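PDB 6YJO: FAD-binding PCMH-type domain-containing protein, which binds FAD through two covalent links and probably acts as an oxygen-dependent oxidoreductase, consistent with a fungal oligosaccharide-oxidising flavoenzyme. Local coordinates for residues V196-T201 with K492-N497; P480-L485 with Q499-A504; A33-C38 with N91-S96; D83-G88 with L116-D121; L191-V196 with A228-Q233. All blocks are in the same frame, centred on the assembly; numbering follows the deposited sequence.

Interaction 1. Residues V196-T201 with K492-N497. With NAG (2-acetamido-2-deoxy-beta-D-glucopyranose), chain B.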
# COMPACT_ATOMS: atom_id res chain seq x y z
N VAL A 196 9.77 10.19 15.09
CA VAL A 196 10.77 11.25 15.24
C VAL A 196 10.35 12.42 14.35
O VAL A 196 10.33 12.30 13.12
CB VAL A 196 12.17 10.75 14.87
CG1 VAL A 196 13.21 11.86 15.06
CG2 VAL A 196 12.54 9.53 15.70
N LEU A 197 10.04 13.55 14.97
CA LEU A 197 9.67 14.73 14.21
C LEU A 197 10.91 15.41 13.63
O LEU A 197 12.05 15.10 13.99
CB LEU A 197 8.89 15.71 15.09
CG LEU A 197 7.77 15.08 15.93
CD1 LEU A 197 6.99 16.16 16.67
CD2 LEU A 197 6.84 14.25 15.05
N THR A 198 10.68 16.35 12.72
CA THR A 198 11.77 16.94 11.95
C THR A 198 12.86 17.53 12.83
O THR A 198 14.02 17.61 12.41
CB THR A 198 11.24 18.01 11.00
OG1 THR A 198 12.32 18.57 10.25
CG2 THR A 198 10.52 19.10 11.76
N ASN A 199 12.52 17.96 14.05
CA ASN A 199 13.51 18.56 14.94
C ASN A 199 14.23 17.52 15.79
O ASN A 199 14.98 17.90 16.70
CB ASN A 199 12.85 19.61 15.84
CG ASN A 199 11.65 19.08 16.60
OD1 ASN A 199 11.43 17.87 16.70
ND2 ASN A 199 10.86 20.00 17.15
N GLY A 200 14.05 16.23 15.50
CA GLY A 200 14.69 15.18 16.27
C GLY A 200 13.96 14.77 17.52
O GLY A 200 14.30 13.72 18.10
N THR A 201 12.96 15.53 17.96
CA THR A 201 12.18 15.15 19.13
C THR A 201 11.48 13.82 18.88
O THR A 201 10.89 13.61 17.81
CB THR A 201 11.15 16.23 19.46
OG1 THR A 201 11.82 17.37 20.04
CG2 THR A 201 10.11 15.71 20.43
N LYS A 492 9.69 23.61 7.14
CA LYS A 492 10.73 23.69 6.12
C LYS A 492 10.66 22.53 5.13
O LYS A 492 11.46 22.48 4.19
CB LYS A 492 12.11 23.73 6.79
CG LYS A 492 12.26 24.87 7.80
CD LYS A 492 13.72 25.15 8.13
CE LYS A 492 13.91 25.48 9.61
NZ LYS A 492 15.32 25.85 9.91
N ASP A 493 9.71 21.61 5.33
CA ASP A 493 9.49 20.47 4.43
C ASP A 493 10.75 19.62 4.31
O ASP A 493 11.21 19.29 3.21
CB ASP A 493 9.01 20.95 3.06
CG ASP A 493 8.29 19.86 2.29
OD1 ASP A 493 8.27 18.70 2.77
OD2 ASP A 493 7.73 20.16 1.22
N MET A 494 11.32 19.27 5.46
CA MET A 494 12.45 18.35 5.49
C MET A 494 12.06 16.98 4.93
O MET A 494 12.75 16.43 4.05
CB MET A 494 12.98 18.22 6.92
CG MET A 494 13.68 16.91 7.22
SD MET A 494 14.70 17.05 8.70
CE MET A 494 14.82 15.34 9.18
N PHE A 495 10.96 16.42 5.42
CA PHE A 495 10.49 15.11 4.96
C PHE A 495 9.75 15.32 3.65
O PHE A 495 8.53 15.46 3.61
CB PHE A 495 9.62 14.44 6.02
CG PHE A 495 10.28 14.36 7.36
CD1 PHE A 495 11.43 13.61 7.53
CD2 PHE A 495 9.74 15.02 8.45
CE1 PHE A 495 12.04 13.53 8.76
CE2 PHE A 495 10.35 14.94 9.69
CZ PHE A 495 11.50 14.20 9.84
N TRP A 496 10.51 15.34 2.56
CA TRP A 496 10.01 15.73 1.26
C TRP A 496 9.94 14.52 0.34
O TRP A 496 10.78 13.62 0.41
CB TRP A 496 10.91 16.80 0.64
CG TRP A 496 10.38 17.38 -0.63
CD1 TRP A 496 9.64 18.52 -0.76
CD2 TRP A 496 10.56 16.86 -1.95
NE1 TRP A 496 9.34 18.74 -2.09
CE2 TRP A 496 9.90 17.73 -2.83
CE3 TRP A 496 11.22 15.74 -2.47
CZ2 TRP A 496 9.87 17.52 -4.21
CZ3 TRP A 496 11.20 15.53 -3.83
CH2 TRP A 496 10.53 16.42 -4.69
N ASN A 497 8.92 14.50 -0.51
CA ASN A 497 8.86 13.57 -1.63
C ASN A 497 8.00 14.20 -2.72
O ASN A 497 7.22 15.12 -2.44
CB ASN A 497 8.30 12.20 -1.22
CG ASN A 497 6.85 12.25 -0.79
OD1 ASN A 497 5.95 12.23 -1.63
ND2 ASN A 497 6.62 12.33 0.52
C1 NAG B . 9.67 19.68 17.90
C2 NAG B . 9.70 20.37 19.26
C3 NAG B . 8.41 20.08 20.04
C4 NAG B . 7.17 20.36 19.20
C5 NAG B . 7.28 19.68 17.84
C6 NAG B . 6.16 20.04 16.91
C7 NAG B . 11.67 20.82 20.65
C8 NAG B . 12.83 20.22 21.39
N2 NAG B . 10.86 19.96 20.02
O3 NAG B . 8.40 20.89 21.21
O4 NAG B . 6.04 19.80 19.85
O5 NAG B . 8.50 20.06 17.19
O6 NAG B . 6.40 21.29 16.26
O7 NAG B . 11.48 22.03 20.62
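The type I beta turn from L197 to G200, which carries an N-linked glycan, rests on the C-terminal loop through T198, F495 and M494. F495 aims its CE2 corner at the turn: CE2 lies 3.3 Å from T198 CA, and the backbone N of T198 sits at the ring's edge, in its plane. T198 CB also meets that ring corner, while CG of M494 lies over one face, near the rim. With OG1 anti to the backbone N (chi1 180°), the hydroxyl of T198 comes 3.2 Å from M494 SD as the two side chains slide past each other in opposite directions; OG1 also makes a weak hydrogen bond with D490 OD1. A small beta-branched threonine suits this place, offering the ring its CB and M494 and D490 its hydroxyl. On the glycan side, N199 ND2 is bonded to C1 of the sugar, and T201 OG1 accepts from the sugar's N2 at 2.8 Å, nearly straight at 166°. N199 OD1 accepts from the backbone N of T201 at 3.1 Å, from above the carboxamide plane, which helps fix the amide's rotation. G200, at positive phi, closes the turn. N199-G200-T201 is thus a glycosylated Asn-X-Thr sequon folded as an Asx turn.

Interaction 2. Residues P480-L485 with Q499-A504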
# COMPACT_ATOMS: atom_id res chain seq x y z
N PRO A 480 -6.59 19.95 3.36
CA PRO A 480 -6.36 21.21 4.10
C PRO A 480 -5.85 20.97 5.51
O PRO A 480 -4.88 21.60 5.94
CB PRO A 480 -7.73 21.89 4.08
CG PRO A 480 -8.52 21.20 3.00
CD PRO A 480 -8.00 19.79 2.97
N LYS A 481 -6.50 20.07 6.25
CA LYS A 481 -6.04 19.74 7.59
C LYS A 481 -4.63 19.14 7.56
O LYS A 481 -3.80 19.44 8.42
CB LYS A 481 -7.02 18.78 8.25
CG LYS A 481 -6.98 18.74 9.78
CD LYS A 481 -7.36 17.37 10.30
CE LYS A 481 -8.03 17.41 11.66
NZ LYS A 481 -8.33 16.02 12.15
N LEU A 482 -4.35 18.30 6.56
CA LEU A 482 -3.00 17.76 6.39
C LEU A 482 -1.99 18.88 6.15
O LEU A 482 -0.92 18.91 6.76
CB LEU A 482 -2.98 16.76 5.24
CG LEU A 482 -3.61 15.38 5.48
CD1 LEU A 482 -3.90 14.68 4.15
CD2 LEU A 482 -2.70 14.52 6.34
N LYS A 483 -2.32 19.81 5.25
CA LYS A 483 -1.42 20.93 4.98
C LYS A 483 -1.27 21.81 6.21
O LYS A 483 -0.18 22.35 6.47
CB LYS A 483 -1.93 21.74 3.80
CG LYS A 483 -1.83 21.03 2.47
CD LYS A 483 -2.64 21.75 1.40
CE LYS A 483 -1.76 22.30 0.29
NZ LYS A 483 -0.73 23.26 0.80
N LYS A 484 -2.35 21.99 6.98
CA LYS A 484 -2.25 22.77 8.21
C LYS A 484 -1.31 22.10 9.20
O LYS A 484 -0.49 22.76 9.85
CB LYS A 484 -3.63 22.95 8.84
CG LYS A 484 -3.66 23.95 9.98
CD LYS A 484 -5.05 24.11 10.56
CE LYS A 484 -5.37 23.05 11.60
NZ LYS A 484 -4.50 23.16 12.80
N LEU A 485 -1.39 20.77 9.30
CA LEU A 485 -0.55 20.03 10.24
C LEU A 485 0.89 19.93 9.75
O LEU A 485 1.82 19.91 10.56
CB LEU A 485 -1.14 18.64 10.45
CG LEU A 485 -0.43 17.69 11.41
CD1 LEU A 485 -0.24 18.33 12.78
CD2 LEU A 485 -1.22 16.40 11.52
N GLN A 499 5.22 13.61 -4.23
CA GLN A 499 3.79 13.71 -3.99
C GLN A 499 3.47 13.87 -2.50
O GLN A 499 2.41 13.45 -2.04
CB GLN A 499 3.07 12.50 -4.58
CG GLN A 499 3.04 12.55 -6.09
CD GLN A 499 2.67 11.23 -6.74
OE1 GLN A 499 2.15 10.32 -6.10
NE2 GLN A 499 2.95 11.11 -8.04
N GLY A 500 4.39 14.49 -1.76
CA GLY A 500 4.19 14.67 -0.34
C GLY A 500 3.29 15.84 -0.02
O GLY A 500 3.02 16.70 -0.86
N ILE A 501 2.81 15.87 1.22
CA ILE A 501 2.01 17.00 1.68
C ILE A 501 2.90 18.23 1.76
O ILE A 501 3.95 18.23 2.42
CB ILE A 501 1.37 16.69 3.04
CG1 ILE A 501 0.52 15.41 2.97
CG2 ILE A 501 0.53 17.87 3.51
CD1 ILE A 501 -0.51 15.39 1.86
N ARG A 502 2.47 19.30 1.10
CA ARG A 502 3.20 20.57 1.10
C ARG A 502 2.68 21.45 2.23
O ARG A 502 1.47 21.59 2.39
CB ARG A 502 3.03 21.29 -0.23
CG ARG A 502 3.50 20.48 -1.43
CD ARG A 502 5.02 20.42 -1.49
NE ARG A 502 5.50 19.79 -2.72
CZ ARG A 502 6.18 18.65 -2.79
NH1 ARG A 502 6.50 17.97 -1.70
NH2 ARG A 502 6.56 18.19 -3.98
N PRO A 503 3.56 22.07 3.03
CA PRO A 503 3.07 22.90 4.13
C PRO A 503 2.27 24.09 3.63
O PRO A 503 2.54 24.64 2.56
CB PRO A 503 4.35 23.36 4.83
CG PRO A 503 5.41 23.28 3.78
CD PRO A 503 5.03 22.09 2.94
N ALA A 504 1.26 24.47 4.41
CA ALA A 504 0.51 25.68 4.10
C ALA A 504 1.37 26.90 4.38
O ALA A 504 2.00 27.00 5.44
CB ALA A 504 -0.78 25.71 4.92
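K483 and A504 join the two backbones: the C-terminal tail passes beside helix 479-489, and the N of A504 donates to the carbonyl O of K483 at 3.3 Å, with an angle of 157° at the hydrogen and the donor well above the carbonyl plane. The CA atoms of K483 and P503 come within 5.0 Å of each other, a close approach of tail to helix.

K483 makes a second bond with its own side chain. The chain bends at chi3 (116°) and chi4, and NZ reaches back to the carbonyl O of R502 at 3.2 Å, again from above the carbonyl plane; CG of the same lysine lies 3.3 Å from that oxygen. A long, flexible lysine suits this partly exposed place, since its methylenes can lie against the tail while the ammonium reaches a backbone acceptor.

Beneath this polar layer I501 supplies the buried part. Its CG2 packs 3.7 Å from the backbone O of L482 and 4.1 Å from L482 CB, and its CD1 meets L482 CD1, the two side chains crossing at about a right angle. Branching at CB lets I501 present a methyl to the helix backbone and a longer arm to the leucine. The small CB of A504 lies against the K483 carbonyl. R502 turns its end away, and its NH1 bonds to the O of N497.

L482 continues inward onto W215, A216 and A220 of helix 211-220, while Y475 of helix 467-475 touches both L482 and I501, placing the tail segment beside this group of helices.

Interaction 3. Residues A33-C38 with N91-S96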
# COMPACT_ATOMS: atom_id res chain seq x y z
N ALA A 33 30.04 13.91 2.55
CA ALA A 33 30.95 13.68 3.66
C ALA A 33 30.74 14.65 4.81
O ALA A 33 31.07 14.32 5.96
CB ALA A 33 32.41 13.77 3.19
N ALA A 34 30.21 15.84 4.53
CA ALA A 34 29.72 16.71 5.59
C ALA A 34 28.72 15.96 6.46
O ALA A 34 28.84 15.92 7.68
CB ALA A 34 29.08 17.97 4.99
N LEU A 35 27.71 15.35 5.82
CA LEU A 35 26.78 14.45 6.48
C LEU A 35 27.52 13.31 7.17
O LEU A 35 27.64 13.29 8.40
CB LEU A 35 25.78 13.88 5.48
CG LEU A 35 24.42 14.57 5.33
CD1 LEU A 35 23.72 14.10 4.07
CD2 LEU A 35 23.57 14.30 6.55
N ASN A 36 28.01 12.35 6.38
CA ASN A 36 28.63 11.12 6.87
C ASN A 36 29.48 11.35 8.11
O ASN A 36 29.55 10.49 8.99
CB ASN A 36 29.47 10.47 5.77
CG ASN A 36 28.85 9.20 5.22
OD1 ASN A 36 27.66 8.95 5.40
ND2 ASN A 36 29.66 8.40 4.54
N ALA A 37 30.14 12.51 8.19
CA ALA A 37 30.91 12.84 9.38
C ALA A 37 29.99 13.10 10.57
O ALA A 37 30.17 12.52 11.65
CB ALA A 37 31.80 14.05 9.11
N CYS A 38 28.99 13.97 10.39
CA CYS A 38 28.00 14.20 11.44
C CYS A 38 27.43 12.89 11.96
O CYS A 38 27.36 12.67 13.17
CB CYS A 38 26.88 15.10 10.92
SG CYS A 38 25.63 15.59 12.15
N ASN A 91 22.61 19.86 8.05
CA ASN A 91 23.19 20.03 6.72
C ASN A 91 22.16 20.46 5.68
O ASN A 91 22.46 20.42 4.48
CB ASN A 91 23.89 18.73 6.29
CG ASN A 91 25.17 18.49 7.08
OD1 ASN A 91 26.18 19.16 6.87
ND2 ASN A 91 25.13 17.52 7.98
N LYS A 92 20.97 20.87 6.11
CA LYS A 92 19.93 21.38 5.21
C LYS A 92 19.62 20.41 4.08
O LYS A 92 19.30 20.82 2.96
CB LYS A 92 20.32 22.75 4.63
CG LYS A 92 19.13 23.60 4.20
CD LYS A 92 19.45 24.51 3.01
CE LYS A 92 18.98 23.91 1.68
NZ LYS A 92 20.10 23.65 0.73
N VAL A 93 19.71 19.11 4.35
CA VAL A 93 19.28 18.09 3.40
C VAL A 93 17.85 17.69 3.72
O VAL A 93 17.44 17.61 4.89
CB VAL A 93 20.20 16.85 3.41
CG1 VAL A 93 21.61 17.22 2.94
CG2 VAL A 93 20.23 16.19 4.79
N ARG A 94 17.07 17.46 2.67
CA ARG A 94 15.82 16.73 2.82
C ARG A 94 16.13 15.30 3.24
O ARG A 94 17.14 14.72 2.85
CB ARG A 94 15.04 16.76 1.50
CG ARG A 94 14.45 18.12 1.19
CD ARG A 94 14.18 18.27 -0.28
NE ARG A 94 13.27 19.38 -0.56
CZ ARG A 94 12.73 19.61 -1.74
NH1 ARG A 94 13.01 18.82 -2.77
NH2 ARG A 94 11.91 20.64 -1.91
N VAL A 95 15.26 14.73 4.08
CA VAL A 95 15.47 13.40 4.64
C VAL A 95 14.25 12.55 4.35
O VAL A 95 13.11 13.02 4.41
CB VAL A 95 15.73 13.47 6.16
CG1 VAL A 95 16.02 12.08 6.71
CG2 VAL A 95 16.88 14.42 6.46
N SER A 96 14.49 11.27 4.06
CA SER A 96 13.43 10.35 3.66
C SER A 96 13.73 8.98 4.24
O SER A 96 14.87 8.52 4.23
CB SER A 96 13.32 10.27 2.13
OG SER A 96 12.51 11.33 1.64
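L35 and N91 form the close-packed part of this contact between helix 32-41 and the chain just beyond helix 78-90, where N91 is the first residue to leave helical backbone angles. The two side chains lie obliquely across each other, with N91 ND2 3.8 Å from L35 CA and 3.9 Å from L35 CD2. N91 ND2 donates a hydrogen bond to the backbone O of C87, which accounts for a polar group against a leucine: asparagine can bond to the helix behind it while laying its carboxamide on the helix in front. A buried leucine suits the other half, because its fork divides the work: CD2 goes to N91, whereas CD1 meets V93 CG1 tip to tip at 3.9 Å.

The outer side is looser. A34, exposed to solvent, meets N91 OD1 chiefly through its CB, at 3.7 Å; a small residue fits there without pushing the amide aside. C38 touches lightly, its CB 4.2 Å from N91 ND2, but it is tied to C87 by a disulfide. No hydrogen bond spans the two segments, so van der Waals packing, apolar only between L35 and V93, holds them here, beside the nearby disulfide.

Farther in, L35 reaches A70 and, at the start of strand 71-73, A71, and V93 touches L116 of strand 116-119. Helix 32-41 thus lies against helix 78-90 and near the parallel sheet, which the chain from V93 enters as strand 95-98.

Interaction 4. Residues D83-G88 with L116-D121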
# COMPACT_ATOMS: atom_id res chain seq x y z
N ASP A 83 19.17 11.07 16.02
CA ASP A 83 20.43 11.71 15.67
C ASP A 83 20.57 11.87 14.16
O ASP A 83 21.06 12.89 13.68
CB ASP A 83 21.60 10.91 16.25
CG ASP A 83 21.73 11.07 17.75
OD1 ASP A 83 21.00 11.90 18.34
OD2 ASP A 83 22.57 10.36 18.35
N ALA A 84 20.14 10.86 13.40
CA ALA A 84 20.22 10.96 11.94
C ALA A 84 19.33 12.08 11.43
O ALA A 84 19.72 12.81 10.51
CB ALA A 84 19.82 9.62 11.30
N VAL A 85 18.14 12.24 12.02
CA VAL A 85 17.26 13.33 11.62
C VAL A 85 17.86 14.67 12.01
O VAL A 85 17.71 15.66 11.28
CB VAL A 85 15.86 13.12 12.24
CG1 VAL A 85 15.19 14.45 12.58
CG2 VAL A 85 14.98 12.31 11.29
N LYS A 86 18.56 14.74 13.15
CA LYS A 86 19.24 15.98 13.52
C LYS A 86 20.40 16.27 12.59
O LYS A 86 20.61 17.43 12.19
CB LYS A 86 19.72 15.91 14.97
CG LYS A 86 18.64 16.17 16.01
CD LYS A 86 19.20 16.13 17.42
CE LYS A 86 18.32 15.31 18.35
NZ LYS A 86 18.93 15.15 19.71
N CYS A 87 21.18 15.25 12.22
CA CYS A 87 22.25 15.46 11.25
C CYS A 87 21.69 15.86 9.89
O CYS A 87 22.43 16.42 9.07
CB CYS A 87 23.11 14.20 11.10
SG CYS A 87 24.39 13.99 12.36
N GLY A 88 20.41 15.59 9.62
CA GLY A 88 19.77 16.06 8.41
C GLY A 88 19.43 17.53 8.49
O GLY A 88 19.72 18.29 7.56
N LEU A 116 19.33 12.61 2.68
CA LEU A 116 19.71 11.62 3.68
C LEU A 116 18.60 10.59 3.74
O LEU A 116 17.43 10.93 3.95
CB LEU A 116 19.94 12.25 5.05
CG LEU A 116 20.05 11.28 6.23
CD1 LEU A 116 21.29 10.38 6.12
CD2 LEU A 116 20.04 12.02 7.56
N VAL A 117 18.95 9.32 3.54
CA VAL A 117 17.97 8.24 3.48
C VAL A 117 18.21 7.32 4.67
O VAL A 117 19.26 6.66 4.76
CB VAL A 117 18.04 7.49 2.15
CG1 VAL A 117 17.15 6.26 2.19
CG2 VAL A 117 17.62 8.40 1.01
N ILE A 118 17.23 7.26 5.57
CA ILE A 118 17.32 6.52 6.82
C ILE A 118 16.66 5.17 6.58
O ILE A 118 15.43 5.07 6.53
CB ILE A 118 16.66 7.29 7.97
CG1 ILE A 118 17.34 8.65 8.16
CG2 ILE A 118 16.70 6.48 9.26
CD1 ILE A 118 16.66 9.56 9.17
N VAL A 119 17.48 4.13 6.41
CA VAL A 119 16.99 2.79 6.11
C VAL A 119 16.71 2.08 7.44
O VAL A 119 17.63 1.66 8.14
CB VAL A 119 18.01 2.00 5.27
CG1 VAL A 119 17.58 0.54 5.14
CG2 VAL A 119 18.18 2.64 3.90
N VAL A 120 15.43 1.93 7.76
CA VAL A 120 15.02 1.34 9.03
C VAL A 120 14.84 -0.17 8.88
O VAL A 120 14.31 -0.84 9.77
CB VAL A 120 13.73 1.99 9.55
CG1 VAL A 120 13.89 3.50 9.61
CG2 VAL A 120 12.53 1.61 8.68
N ASP A 121 15.32 -0.71 7.75
CA ASP A 121 15.14 -2.13 7.46
C ASP A 121 15.74 -3.02 8.55
O ASP A 121 15.25 -4.14 8.77
CB ASP A 121 15.77 -2.45 6.10
CG ASP A 121 15.67 -3.92 5.73
OD1 ASP A 121 14.81 -4.63 6.30
OD2 ASP A 121 16.46 -4.37 4.87
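A84 and I118 meet in the first shell, the small CB of the helix residue lying 3.8 Å from CD1 of the strand residue. The same CD1 reaches V85 CG2 at 3.9 Å, where the two side chains cross at about a right angle. I118 has CG1 anti to its carbonyl carbon (chi1 -60°) and CD1 extended beyond it, giving the length needed to touch two successive helix residues. L116 puts CD2 3.1 Å from the carbonyl O of A84 and, one helix turn on, 4.1 Å from G88 CA. Alanine and glycine, spaced four apart, keep this helix face low; G88, with no side chain, lets L116 CD2 approach the helix backbone.

Helix 78-90 runs antiparallel to strand 116-119, at 174°, with axes 9.5 Å apart. This is helix-on-sheet packing in an FAD-binding domain of the PCMH type: the strand is central in a three-stranded parallel sheet, between 71-73 and 95-98.

In the next shell V95 of strand 95-98 touches both L116 and I118, and backbone hydrogen bonds tie L116 and I118 to S96. L39 of helix 32-41 also touches A84 and C87. Past the strand's end, V120 touches FAD.

Interaction 5. Residues L191-V196 with A228-Q233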
# COMPACT_ATOMS: atom_id res chain seq x y z
N LEU A 191 -2.70 1.52 16.47
CA LEU A 191 -2.84 2.10 17.80
C LEU A 191 -2.01 3.37 17.97
O LEU A 191 -2.51 4.36 18.52
CB LEU A 191 -2.43 1.09 18.88
CG LEU A 191 -3.25 -0.19 19.04
CD1 LEU A 191 -2.61 -1.10 20.09
CD2 LEU A 191 -4.68 0.12 19.44
N GLY A 192 -0.77 3.35 17.51
CA GLY A 192 0.12 4.48 17.66
C GLY A 192 1.51 4.09 17.22
O GLY A 192 1.77 2.94 16.85
N ALA A 193 2.41 5.07 17.26
CA ALA A 193 3.78 4.84 16.81
C ALA A 193 4.75 5.80 17.48
O ALA A 193 4.46 6.99 17.60
CB ALA A 193 3.90 4.98 15.30
N THR A 194 5.89 5.26 17.90
CA THR A 194 7.04 6.09 18.22
C THR A 194 7.54 6.73 16.93
O THR A 194 7.86 6.03 15.96
CB THR A 194 8.13 5.24 18.87
OG1 THR A 194 7.57 4.49 19.96
CG2 THR A 194 9.27 6.11 19.37
N ILE A 195 7.58 8.06 16.89
CA ILE A 195 7.88 8.80 15.68
C ILE A 195 8.85 9.93 16.01
O ILE A 195 8.77 10.54 17.08
CB ILE A 195 6.60 9.35 15.02
CG1 ILE A 195 6.94 10.13 13.75
CG2 ILE A 195 5.82 10.23 15.99
CD1 ILE A 195 5.72 10.51 12.93
N VAL A 196 9.77 10.19 15.09
CA VAL A 196 10.77 11.25 15.24
C VAL A 196 10.35 12.42 14.35
O VAL A 196 10.33 12.30 13.12
CB VAL A 196 12.17 10.75 14.87
CG1 VAL A 196 13.21 11.86 15.06
CG2 VAL A 196 12.54 9.53 15.70
N ALA A 228 9.52 4.76 13.96
CA ALA A 228 10.46 3.72 14.37
C ALA A 228 9.78 2.45 14.88
O ALA A 228 10.36 1.37 14.77
CB ALA A 228 11.40 4.24 15.46
N GLU A 229 8.57 2.57 15.43
CA GLU A 229 7.83 1.42 15.94
C GLU A 229 6.35 1.71 15.80
O GLU A 229 5.89 2.77 16.21
CB GLU A 229 8.20 1.16 17.41
CG GLU A 229 7.72 -0.17 17.96
CD GLU A 229 8.28 -0.47 19.34
OE1 GLU A 229 9.50 -0.71 19.46
OE2 GLU A 229 7.49 -0.46 20.32
N LEU A 230 5.61 0.78 15.19
CA LEU A 230 4.16 0.90 15.04
C LEU A 230 3.46 -0.08 15.97
O LEU A 230 3.97 -1.17 16.24
CB LEU A 230 3.73 0.62 13.59
CG LEU A 230 4.32 1.52 12.49
CD1 LEU A 230 5.64 0.96 11.96
CD2 LEU A 230 3.33 1.71 11.34
N GLY A 231 2.30 0.33 16.48
CA GLY A 231 1.48 -0.51 17.34
C GLY A 231 0.18 -0.85 16.63
O GLY A 231 -0.39 -0.00 15.92
N PHE A 232 -0.26 -2.10 16.78
CA PHE A 232 -1.51 -2.57 16.21
C PHE A 232 -2.22 -3.50 17.18
O PHE A 232 -1.58 -4.15 18.02
CB PHE A 232 -1.30 -3.34 14.89
CG PHE A 232 -0.39 -2.65 13.91
CD1 PHE A 232 -0.92 -1.83 12.92
CD2 PHE A 232 0.98 -2.85 13.95
CE1 PHE A 232 -0.09 -1.21 12.00
CE2 PHE A 232 1.81 -2.23 13.04
CZ PHE A 232 1.28 -1.41 12.06
N GLN A 233 -3.54 -3.58 17.04
CA GLN A 233 -4.37 -4.53 17.77
C GLN A 233 -4.62 -5.73 16.85
O GLN A 233 -5.31 -5.60 15.84
CB GLN A 233 -5.68 -3.89 18.21
CG GLN A 233 -6.48 -4.70 19.23
CD GLN A 233 -5.77 -4.83 20.57
OE1 GLN A 233 -5.13 -3.88 21.03
NE2 GLN A 233 -5.86 -6.00 21.18
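G231 is held through both its backbone N and its backbone O by the neighbouring strand: its N donates to the O of G192 at 2.7 Å, and its O accepts from the N of L191 at 2.8 Å. The first bond arrives nearly along the C=O axis but is bent at the hydrogen (145°); the second is almost straight there, at 174°, though its donor stands well above the carbonyl plane. Farther along, A228 N bonds to T194 O at 2.9 Å, while the return bond from T194 N to E229 O is weak. E229 O also receives a CA-H contact from A193, 3.0 Å from CA.

The strands run antiparallel, with A193 and L230 as a non-hydrogen-bonded pair. Their side chains share one face, on which the side chain of L230 lies about 6 Å from the bound FAD, and A193 CB lies 4.5 Å from L230 CG. An alanine fits because its CB is already close to the E229 carbonyl O, at 3.1 Å. T194 and E229 occupy the other, more exposed face, as suits polar residues. L191 packs CD1 against the F232 backbone, 3.8 Å from its C.

Cohesion therefore comes mainly from main-chain bonds, which leaves the side chains of L230 and F232 to pack against helix 167-171, part of the FAD-binding region.

From the N terminus, interaction 3 closes a loop from helix 32-41 to the chain after helix 78-90. Interaction 4 opens within that loop and closes beyond it, so the two cross; the C38-C87 disulfide joins them, and strands 95-98 and 116-119 are sheet neighbours. Interaction 5 then closes a separate loop, pairing strand 190-196 with 226-236 in the antiparallel sheet. Interaction 1 starts where that strand ends, at the shared V196, and crosses both interactions 5 and 2, bringing the C-terminal region back to the FAD-binding domain. There V85 packs against M494, and M494 and V95 share a backbone hydrogen bond. Interaction 2 fastens the final tail to helix 479-489 and meets interaction 1 through R502 and N497.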